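Local coordinates for Glyco_hydro_cc domain-containing protein (Trichoderma gamsii, PDB 6UBD) that probably binds beta-1,3-glucan-type oligosaccharides, as a subgroup VII member of glycoside hydrolase family GH128 with a barrel-like catalytic core, at residues A[72-77]-A[89-94]; A[143-148]-A[171-176]; A[165-170]-A[191-196]. All blocks are in the same frame, centred on the assembly; numbering follows the deposited sequence.

Contact 1. Residues A[72-77]-A[89-94]; sequences SMLWGG and QQFEHL
L74 lies against the ring of F91, its CB 4.0 Å from the ring centroid and 17° off the normal, a CH-pi contact displaced toward the CD2-CE2 side of the ring. The leucine swings CG anti to its backbone nitrogen (chi1 174°), which carries CD1 along to the base of the phenyl group, 3.9 Å from F91 CB, so the leucine covers the aromatic side chain from CB to CD2 and CE2. The two side chains cross at about a right angle. On the opposite face of the ring, CD1 of L94 from the same segment packs 4.0 Å above the plane. Two oxygens approach obliquely: M73 O stands 3.7 Å from F91 CD2, and S72 OG reaches the same distance from F91 CE2. The S72 hydroxyl only brushes the ring; its hydrogen bond goes to the P58 carbonyl oxygen. M73 points its side chain to the other side of the strand, where it meets W56 and M102. Further out, L130 of helix 120-136 touches both L74 and F91, while V101 also packs on F91. Backbone bonds from S72 and L74 to the strand 100-102 region hold the two neighbouring strands together beneath the helix. F91 thus anchors helix 82-92 to the outside of the sheet, as in the beta-alpha-beta units (strand 69-73, helix 82-92, strand 100-102) from which TIM-barrel glycoside hydrolases are built.

Contact 2. Residues A[143-148]-A[171-176]; sequences SPAMCR and SIHIFK
Two serines lock the tight end of this contact. S171 OG donates to S143 O over 2.9 Å, arriving in the carbonyl plane on a lone pair, while S171 N donates its N-H to S143 OG at the same distance with an N-H...O angle of 148°. S143 OG sits between its backbone N and carbonyl carbon (chi1 76°), where it can accept from S171 N and also donate to P144 O, from above that carbonyl's plane. Next along, A145 CB rests over one face of the H173 imidazole, 3.9 Å from the centroid, and A145 CA approaches S171 O in a CA-H...O contact of 3.5 Å. E106 bonds H173 ND1 and helps to fix the rotation of the ring. The chains run 18° apart, as expected where the chain following strand 140-142 runs on beside strand 170-176 toward the C-terminal ends of the barrel strands, the side on which TIM-barrel enzymes bind substrate. Past A145 the packing gives way to water. One water accepts from M146 N and donates to S171 O at 2.7 Å; the other accepts from H173 N and donates to M146 O at 2.8 Å, so buried backbone groups are satisfied indirectly. M146 itself turns its side chain away, onto Y189, W154 and L155, and the loop carries on to C147, tied to C109 by a disulfide.

Contact 3. Residues A[165-170]-A[191-196]; sequences KSWDFT and NTYQKP
Backbone meets backbone where F169 and P196 bring their CA atoms to 5.1 Å: T170 N donates to P196 O over 2.9 Å, nearly straight and close to the C=O axis, and F169 CA adds a CA-H...O contact to the same oxygen. Q194, with positive phi, ends helix 179-193 and turns the chain toward this meeting point. K195 then sends an extended side chain across W167. Its ammonium nitrogen NZ stands 4.2 Å from the centroid of the five-membered ring, only 6° off the normal, a cation-pi contact, and NZ also donates to W167 O at 2.9 Å, so one residue supplies both the ring face and the carbonyl. W167 can do this because CG lies between its backbone N and carbonyl carbon (chi1 61°), bringing the indole alongside its own chain, with F169 N in plane at its edge. NE1 of the indole donates to T170 OG1 at 3.0 Å, tilted slightly from the ring plane, and T170 OG1 in turn donates to a water that also accepts from K195 N. Farther along the indole, CZ2 touches Y193 CD1 at 3.9 Å, the two ring systems oblique with planes at 55°. The Y193 hydroxyl is bonded to E152, and the ring of F169 leads away from P196 and stacks on W198. The T170-P196 bond begins the pairing of parallel strands 170-176 and 197-206, whose connection through helix 179-193 makes a beta-alpha-beta crossover of the barrel, seen here at the N-terminal ends of its strands.

All three contacts lie in the glycosyl hydrolase catalytic core. Contact 1 closes first along the chain, in the unit around strand 69-73 and helix 82-92; its centre is about 19 Å from that of contact 2 and about 22 Å from that of contact 3, with no touch. Contacts 2 and 3, whose centres are about 13 Å apart, interleave in sequence and share strand 170-176. They join directly: S143 N is 2.9 Å from F169 O, a probable hydrogen bond, and S143 CB packs on W167. Contact 2 joins the chain after strand 140-142 to strand 170-176, contact 3 joins that strand's start to the approach to strand 197-206, and contact 1 seats an outer helix.

Contact 1. Residues A[72-77]-A[89-94]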
loop_
_atom_site.group_PDB
_atom_site.type_symbol
_atom_site.label_atom_id
_atom_site.label_comp_id
_atom_site.label_asym_id
_atom_site.label_seq_id
_atom_site.Cartn_x
_atom_site.Cartn_y
_atom_site.Cartn_z
ATOM N N SER A 72 5.386 -6.317 -5.979
ATOM C CA SER A 72 6.594 -5.504 -6.220
ATOM C C SER A 72 6.279 -4.005 -6.119
ATOM O O SER A 72 5.135 -3.604 -6.387
ATOM C CB SER A 72 7.104 -5.871 -7.612
ATOM O OG SER A 72 8.257 -5.124 -8.051
ATOM N N MET A 73 7.291 -3.222 -5.815
ATOM C CA MET A 73 7.182 -1.737 -5.851
ATOM C C MET A 73 8.434 -1.155 -6.517
ATOM O O MET A 73 9.527 -1.637 -6.238
ATOM C CB MET A 73 7.035 -1.145 -4.433
ATOM C CG MET A 73 6.952 0.349 -4.392
ATOM S SD MET A 73 6.688 1.116 -2.771
ATOM C CE MET A 73 5.062 0.541 -2.272
ATOM N N LEU A 74 8.261 -0.087 -7.298
ATOM C CA LEU A 74 9.371 0.876 -7.562
ATOM C C LEU A 74 9.137 2.125 -6.675
ATOM O O LEU A 74 8.251 2.902 -6.942
ATOM C CB LEU A 74 9.476 1.256 -9.043
ATOM C CG LEU A 74 10.507 2.343 -9.353
ATOM C CD1 LEU A 74 11.911 1.914 -8.915
ATOM C CD2 LEU A 74 10.571 2.635 -10.840
ATOM N N TRP A 75 9.908 2.243 -5.595
ATOM C CA TRP A 75 9.623 3.223 -4.552
ATOM C C TRP A 75 9.779 4.671 -5.065
ATOM O O TRP A 75 8.940 5.557 -4.713
ATOM C CB TRP A 75 10.526 2.918 -3.336
ATOM C CG TRP A 75 10.304 3.753 -2.099
ATOM C CD1 TRP A 75 9.500 3.422 -1.018
ATOM C CD2 TRP A 75 10.936 5.000 -1.715
ATOM N NE1 TRP A 75 9.538 4.385 -0.044
ATOM C CE2 TRP A 75 10.423 5.361 -0.449
ATOM C CE3 TRP A 75 11.844 5.886 -2.352
ATOM C CZ2 TRP A 75 10.837 6.521 0.225
ATOM C CZ3 TRP A 75 12.241 7.027 -1.690
ATOM C CH2 TRP A 75 11.736 7.345 -0.416
ATOM N N GLY A 76 10.871 4.956 -5.788
ATOM C CA GLY A 76 11.152 6.317 -6.219
ATOM C C GLY A 76 12.091 6.362 -7.397
ATOM O O GLY A 76 12.210 5.400 -8.169
ATOM N N GLY A 77 12.789 7.525 -7.524
ATOM C CA GLY A 77 13.722 7.788 -8.631
ATOM C C GLY A 77 15.194 7.648 -8.300
ATOM O O GLY A 77 15.992 7.946 -9.201
ATOM N N GLN A 89 18.252 0.453 -8.458
ATOM C CA GLN A 89 19.210 -0.481 -9.083
ATOM C C GLN A 89 18.620 -1.902 -9.073
ATOM O O GLN A 89 18.681 -2.576 -10.135
ATOM C CB GLN A 89 20.567 -0.409 -8.380
ATOM C CG GLN A 89 21.632 -1.346 -8.914
ATOM C CD GLN A 89 22.952 -1.295 -8.161
ATOM O OE1 GLN A 89 23.595 -0.235 -8.058
ATOM N NE2 GLN A 89 23.370 -2.444 -7.615
ATOM N N GLN A 90 18.069 -2.377 -7.938
ATOM C CA GLN A 90 17.457 -3.732 -7.865
ATOM C C GLN A 90 16.299 -3.860 -8.862
ATOM O O GLN A 90 16.205 -4.890 -9.519
ATOM C CB GLN A 90 17.039 -3.958 -6.410
ATOM C CG GLN A 90 16.393 -5.298 -6.108
ATOM C CD GLN A 90 15.909 -5.349 -4.655
ATOM O OE1 GLN A 90 16.226 -4.421 -3.840
ATOM N NE2 GLN A 90 15.072 -6.362 -4.338
ATOM N N PHE A 91 15.457 -2.835 -9.017
ATOM C CA PHE A 91 14.309 -2.850 -9.980
ATOM C C PHE A 91 14.807 -2.970 -11.421
ATOM O O PHE A 91 14.254 -3.802 -12.186
ATOM C CB PHE A 91 13.401 -1.630 -9.787
ATOM C CG PHE A 91 12.022 -1.776 -10.366
ATOM C CD1 PHE A 91 11.771 -1.558 -11.708
ATOM C CD2 PHE A 91 10.979 -2.241 -9.569
ATOM C CE1 PHE A 91 10.521 -1.769 -12.250
ATOM C CE2 PHE A 91 9.732 -2.478 -10.121
ATOM C CZ PHE A 91 9.503 -2.229 -11.463
ATOM N N GLU A 92 15.847 -2.210 -11.754
ATOM C CA GLU A 92 16.468 -2.286 -13.078
ATOM C C GLU A 92 17.037 -3.687 -13.369
ATOM O O GLU A 92 17.086 -4.062 -14.588
ATOM C CB GLU A 92 17.568 -1.217 -13.268
ATOM C CG GLU A 92 17.045 0.212 -13.177
ATOM C CD GLU A 92 18.135 1.311 -13.127
ATOM O OE1 GLU A 92 19.208 1.078 -12.460
ATOM O OE2 GLU A 92 17.901 2.449 -13.596
ATOM N N HIS A 93 17.501 -4.419 -12.334
ATOM C CA HIS A 93 18.160 -5.744 -12.488
ATOM C C HIS A 93 17.143 -6.899 -12.381
ATOM O O HIS A 93 17.598 -8.052 -12.507
ATOM C CB HIS A 93 19.299 -5.903 -11.459
ATOM C CG HIS A 93 20.517 -5.081 -11.706
ATOM N ND1 HIS A 93 20.940 -4.710 -12.973
ATOM C CD2 HIS A 93 21.432 -4.573 -10.843
ATOM C CE1 HIS A 93 22.060 -4.025 -12.885
ATOM N NE2 HIS A 93 22.395 -3.942 -11.583
ATOM N N LEU A 94 15.842 -6.642 -12.228
ATOM C CA LEU A 94 14.883 -7.778 -12.080
ATOM C C LEU A 94 14.996 -8.700 -13.298
ATOM O O LEU A 94 15.027 -8.212 -14.430
ATOM C CB LEU A 94 13.435 -7.309 -11.931
ATOM C CG LEU A 94 13.125 -6.695 -10.582
ATOM C CD1 LEU A 94 11.784 -5.994 -10.629
ATOM C CD2 LEU A 94 13.109 -7.718 -9.447
#

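Contact 2. Residues A[143-148]-A[171-176]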
loop_
_atom_site.group_PDB
_atom_site.type_symbol
_atom_site.label_atom_id
_atom_site.label_comp_id
_atom_site.label_asym_id
_atom_site.label_seq_id
_atom_site.Cartn_x
_atom_site.Cartn_y
_atom_site.Cartn_z
ATOM N N SER A 143 -1.095 2.438 -9.350
ATOM C CA SER A 143 -0.694 3.835 -9.440
ATOM C C SER A 143 0.358 4.161 -8.394
ATOM O O SER A 143 0.391 3.490 -7.304
ATOM C CB SER A 143 -1.873 4.786 -9.299
ATOM O OG SER A 143 -2.333 4.912 -7.926
ATOM N N PRO A 144 1.086 5.275 -8.534
ATOM C CA PRO A 144 1.718 5.886 -7.365
ATOM C C PRO A 144 0.668 6.237 -6.272
ATOM O O PRO A 144 -0.476 6.513 -6.582
ATOM C CB PRO A 144 2.401 7.137 -7.958
ATOM C CG PRO A 144 2.547 6.820 -9.444
ATOM C CD PRO A 144 1.244 6.109 -9.752
ATOM N N ALA A 145 1.182 6.188 -5.019
ATOM C CA ALA A 145 0.335 6.423 -3.791
ATOM C C ALA A 145 0.600 7.801 -3.173
ATOM O O ALA A 145 1.773 8.103 -2.914
ATOM C CB ALA A 145 0.514 5.306 -2.768
ATOM N N MET A 146 -0.443 8.603 -3.026
ATOM C CA MET A 146 -0.253 10.001 -2.590
ATOM C C MET A 146 -0.288 10.183 -1.057
ATOM O O MET A 146 -1.241 9.759 -0.341
ATOM C CB MET A 146 -1.393 10.862 -3.158
ATOM C CG MET A 146 -1.415 10.879 -4.698
ATOM S SD MET A 146 0.126 11.442 -5.499
ATOM C CE MET A 146 0.768 9.861 -6.087
ATOM N N CYS A 147 0.659 10.922 -0.526
ATOM C CA CYS A 147 0.610 11.304 0.924
ATOM C C CYS A 147 -0.482 12.324 1.181
ATOM O O CYS A 147 -0.952 12.416 2.330
ATOM C CB CYS A 147 1.972 11.787 1.439
ATOM S SG CYS A 147 2.458 13.418 0.814
ATOM N N ARG A 148 -0.916 13.085 0.194
ATOM C CA ARG A 148 -1.945 14.106 0.414
ATOM C C ARG A 148 -3.353 13.469 0.462
ATOM O O ARG A 148 -4.324 14.230 0.702
ATOM C CB ARG A 148 -1.932 15.228 -0.663
ATOM C CG ARG A 148 -0.862 16.300 -0.564
ATOM C CD ARG A 148 -1.211 17.308 0.485
ATOM N NE ARG A 148 -0.274 18.375 0.569
ATOM C CZ ARG A 148 -0.288 19.302 1.492
ATOM N NH1 ARG A 148 -1.185 19.304 2.457
ATOM N NH2 ARG A 148 0.612 20.277 1.460
ATOM N N SER A 171 -3.563 2.984 -6.132
ATOM C CA SER A 171 -2.979 2.756 -4.774
ATOM C C SER A 171 -3.236 3.988 -3.945
ATOM O O SER A 171 -2.914 5.124 -4.371
ATOM C CB SER A 171 -1.459 2.565 -4.901
ATOM O OG SER A 171 -1.115 1.523 -5.774
ATOM N N ILE A 172 -3.789 3.802 -2.723
ATOM C CA ILE A 172 -4.092 4.895 -1.759
ATOM C C ILE A 172 -3.530 4.596 -0.371
ATOM O O ILE A 172 -3.408 3.421 0.017
ATOM C CB ILE A 172 -5.604 5.260 -1.786
ATOM C CG1 ILE A 172 -6.485 4.226 -1.073
ATOM C CG2 ILE A 172 -6.028 5.499 -3.255
ATOM C CD1 ILE A 172 -7.966 4.682 -0.976
ATOM N N HIS A 173 -3.192 5.662 0.321
ATOM C CA HIS A 173 -2.756 5.602 1.733
ATOM C C HIS A 173 -3.858 6.263 2.576
ATOM O O HIS A 173 -4.241 7.392 2.287
ATOM C CB HIS A 173 -1.428 6.361 1.918
ATOM C CG HIS A 173 -0.245 5.593 1.399
ATOM N ND1 HIS A 173 1.068 6.048 1.584
ATOM C CD2 HIS A 173 -0.177 4.383 0.791
ATOM C CE1 HIS A 173 1.882 5.118 1.060
ATOM N NE2 HIS A 173 1.165 4.096 0.584
ATOM N N ILE A 174 -4.359 5.566 3.618
ATOM C CA ILE A 174 -5.422 6.135 4.515
ATOM C C ILE A 174 -4.876 6.301 5.950
ATOM O O ILE A 174 -4.587 5.282 6.631
ATOM C CB ILE A 174 -6.655 5.235 4.442
ATOM C CG1 ILE A 174 -7.254 5.185 3.033
ATOM C CG2 ILE A 174 -7.700 5.785 5.452
ATOM C CD1 ILE A 174 -8.545 4.393 2.860
ATOM N N PHE A 175 -4.658 7.538 6.309
ATOM C CA PHE A 175 -4.170 7.947 7.652
ATOM C C PHE A 175 -5.228 8.909 8.156
ATOM O O PHE A 175 -5.211 10.098 7.868
ATOM C CB PHE A 175 -2.778 8.553 7.590
ATOM C CG PHE A 175 -1.735 7.632 7.020
ATOM C CD1 PHE A 175 -1.436 6.430 7.637
ATOM C CD2 PHE A 175 -1.000 8.013 5.911
ATOM C CE1 PHE A 175 -0.458 5.614 7.135
ATOM C CE2 PHE A 175 -0.039 7.161 5.373
ATOM C CZ PHE A 175 0.217 5.929 5.974
ATOM N N LYS A 176 -6.192 8.381 8.955
ATOM C CA LYS A 176 -7.404 9.113 9.419
ATOM C C LYS A 176 -7.793 8.581 10.810
ATOM O O LYS A 176 -7.345 7.482 11.193
ATOM C CB LYS A 176 -8.599 8.924 8.465
ATOM C CG LYS A 176 -8.400 9.458 7.040
ATOM C CD LYS A 176 -8.368 11.014 7.003
ATOM C CE LYS A 176 -8.127 11.593 5.624
ATOM N NZ LYS A 176 -8.091 13.067 5.680
HETATM O O HOH W 1 -3.527 8.282 -0.995
HETATM O O HOH W 2 -3.153 7.757 -3.875
#

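Contact 3. Residues A[165-170]-A[191-196]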
loop_
_atom_site.group_PDB
_atom_site.type_symbol
_atom_site.label_atom_id
_atom_site.label_comp_id
_atom_site.label_asym_id
_atom_site.label_seq_id
_atom_site.Cartn_x
_atom_site.Cartn_y
_atom_site.Cartn_z
ATOM N N LYS A 165 1.350 2.965 -20.956
ATOM C CA LYS A 165 0.232 2.174 -20.353
ATOM C C LYS A 165 -0.166 2.840 -19.039
ATOM O O LYS A 165 0.743 3.195 -18.313
ATOM C CB LYS A 165 0.682 0.715 -20.217
ATOM C CG LYS A 165 -0.514 -0.216 -20.085
ATOM C CD LYS A 165 -0.232 -1.685 -19.952
ATOM C CE LYS A 165 -1.567 -2.440 -19.910
ATOM N NZ LYS A 165 -1.407 -3.890 -19.873
ATOM N N SER A 166 -1.460 3.026 -18.869
ATOM C CA SER A 166 -1.983 3.527 -17.561
ATOM C C SER A 166 -2.038 2.398 -16.524
ATOM O O SER A 166 -1.717 1.225 -16.794
ATOM C CB SER A 166 -3.281 4.236 -17.736
ATOM O OG SER A 166 -3.677 4.890 -16.539
ATOM N N TRP A 167 -2.423 2.743 -15.298
ATOM C CA TRP A 167 -2.551 1.757 -14.201
ATOM C C TRP A 167 -3.890 1.017 -14.269
ATOM O O TRP A 167 -4.866 1.428 -14.856
ATOM C CB TRP A 167 -2.345 2.401 -12.839
ATOM C CG TRP A 167 -3.285 3.483 -12.424
ATOM C CD1 TRP A 167 -4.425 3.314 -11.694
ATOM C CD2 TRP A 167 -3.087 4.889 -12.567
ATOM N NE1 TRP A 167 -4.967 4.534 -11.407
ATOM C CE2 TRP A 167 -4.174 5.529 -11.917
ATOM C CE3 TRP A 167 -2.113 5.667 -13.228
ATOM C CZ2 TRP A 167 -4.271 6.918 -11.891
ATOM C CZ3 TRP A 167 -2.222 7.030 -13.151
ATOM C CH2 TRP A 167 -3.277 7.634 -12.464
ATOM N N ASP A 168 -3.893 -0.175 -13.646
ATOM C CA ASP A 168 -5.103 -1.035 -13.490
ATOM C C ASP A 168 -5.825 -0.806 -12.129
ATOM O O ASP A 168 -7.077 -0.880 -12.110
ATOM C CB ASP A 168 -4.656 -2.473 -13.618
ATOM C CG ASP A 168 -4.008 -2.847 -14.937
ATOM O OD1 ASP A 168 -4.733 -2.685 -15.954
ATOM O OD2 ASP A 168 -2.776 -3.103 -14.970
ATOM N N PHE A 169 -5.061 -0.493 -11.073
ATOM C CA PHE A 169 -5.644 -0.269 -9.736
ATOM C C PHE A 169 -4.975 0.990 -9.176
ATOM O O PHE A 169 -3.775 1.217 -9.366
ATOM C CB PHE A 169 -5.531 -1.509 -8.801
ATOM C CG PHE A 169 -4.129 -1.963 -8.455
ATOM C CD1 PHE A 169 -3.450 -2.911 -9.221
ATOM C CD2 PHE A 169 -3.471 -1.465 -7.349
ATOM C CE1 PHE A 169 -2.205 -3.372 -8.814
ATOM C CE2 PHE A 169 -2.210 -1.886 -6.974
ATOM C CZ PHE A 169 -1.600 -2.869 -7.695
ATOM N N THR A 170 -5.778 1.795 -8.462
ATOM C CA THR A 170 -5.335 3.057 -7.881
ATOM C C THR A 170 -4.813 2.747 -6.459
ATOM O O THR A 170 -5.635 2.224 -5.578
ATOM C CB THR A 170 -6.471 4.083 -7.818
ATOM O OG1 THR A 170 -6.951 4.302 -9.170
ATOM C CG2 THR A 170 -5.987 5.402 -7.276
ATOM N N ASN A 191 -14.385 8.312 -7.382
ATOM C CA ASN A 191 -15.051 9.323 -8.224
ATOM C C ASN A 191 -14.086 9.950 -9.246
ATOM O O ASN A 191 -14.474 10.180 -10.428
ATOM C CB ASN A 191 -15.714 10.426 -7.397
ATOM C CG ASN A 191 -16.942 10.014 -6.634
ATOM O OD1 ASN A 191 -17.256 10.653 -5.636
ATOM N ND2 ASN A 191 -17.648 9.021 -7.130
ATOM N N THR A 192 -12.836 10.195 -8.804
ATOM C CA THR A 192 -11.837 10.902 -9.644
ATOM C C THR A 192 -11.211 9.963 -10.718
ATOM O O THR A 192 -11.059 10.373 -11.876
ATOM C CB THR A 192 -10.772 11.557 -8.761
ATOM O OG1 THR A 192 -11.400 12.461 -7.826
ATOM C CG2 THR A 192 -9.805 12.335 -9.635
ATOM N N TYR A 193 -10.869 8.705 -10.347
ATOM C CA TYR A 193 -10.092 7.808 -11.248
ATOM C C TYR A 193 -10.902 6.636 -11.780
ATOM O O TYR A 193 -10.476 6.010 -12.759
ATOM C CB TYR A 193 -8.740 7.457 -10.630
ATOM C CG TYR A 193 -7.910 8.674 -10.291
ATOM C CD1 TYR A 193 -7.193 9.353 -11.288
ATOM C CD2 TYR A 193 -7.821 9.165 -8.985
ATOM C CE1 TYR A 193 -6.500 10.515 -10.999
ATOM C CE2 TYR A 193 -7.114 10.325 -8.688
ATOM C CZ TYR A 193 -6.445 11.000 -9.706
ATOM O OH TYR A 193 -5.761 12.140 -9.472
ATOM N N GLN A 194 -11.990 6.244 -11.098
ATOM C CA GLN A 194 -12.942 5.294 -11.740
ATOM C C GLN A 194 -12.315 3.899 -11.965
ATOM O O GLN A 194 -12.757 3.184 -12.875
ATOM C CB GLN A 194 -13.532 5.924 -13.014
ATOM C CG GLN A 194 -14.359 7.168 -12.667
ATOM C CD GLN A 194 -15.823 6.903 -12.392
ATOM O OE1 GLN A 194 -16.550 6.277 -13.187
ATOM N NE2 GLN A 194 -16.290 7.308 -11.222
ATOM N N LYS A 195 -11.323 3.538 -11.134
ATOM C CA LYS A 195 -10.657 2.239 -11.152
ATOM C C LYS A 195 -10.727 1.617 -9.754
ATOM O O LYS A 195 -10.782 2.314 -8.740
ATOM C CB LYS A 195 -9.211 2.377 -11.639
ATOM C CG LYS A 195 -9.102 2.820 -13.106
ATOM C CD LYS A 195 -7.694 3.114 -13.619
ATOM C CE LYS A 195 -7.638 3.458 -15.087
ATOM N NZ LYS A 195 -6.253 3.852 -15.556
ATOM N N PRO A 196 -10.604 0.271 -9.683
ATOM C CA PRO A 196 -10.556 -0.359 -8.354
ATOM C C PRO A 196 -9.408 0.178 -7.483
ATOM O O PRO A 196 -8.324 0.578 -8.020
ATOM C CB PRO A 196 -10.352 -1.849 -8.679
ATOM C CG PRO A 196 -10.901 -1.998 -10.080
ATOM C CD PRO A 196 -10.560 -0.724 -10.773
HETATM O O HOH W 3 -9.690 4.811 -8.836
#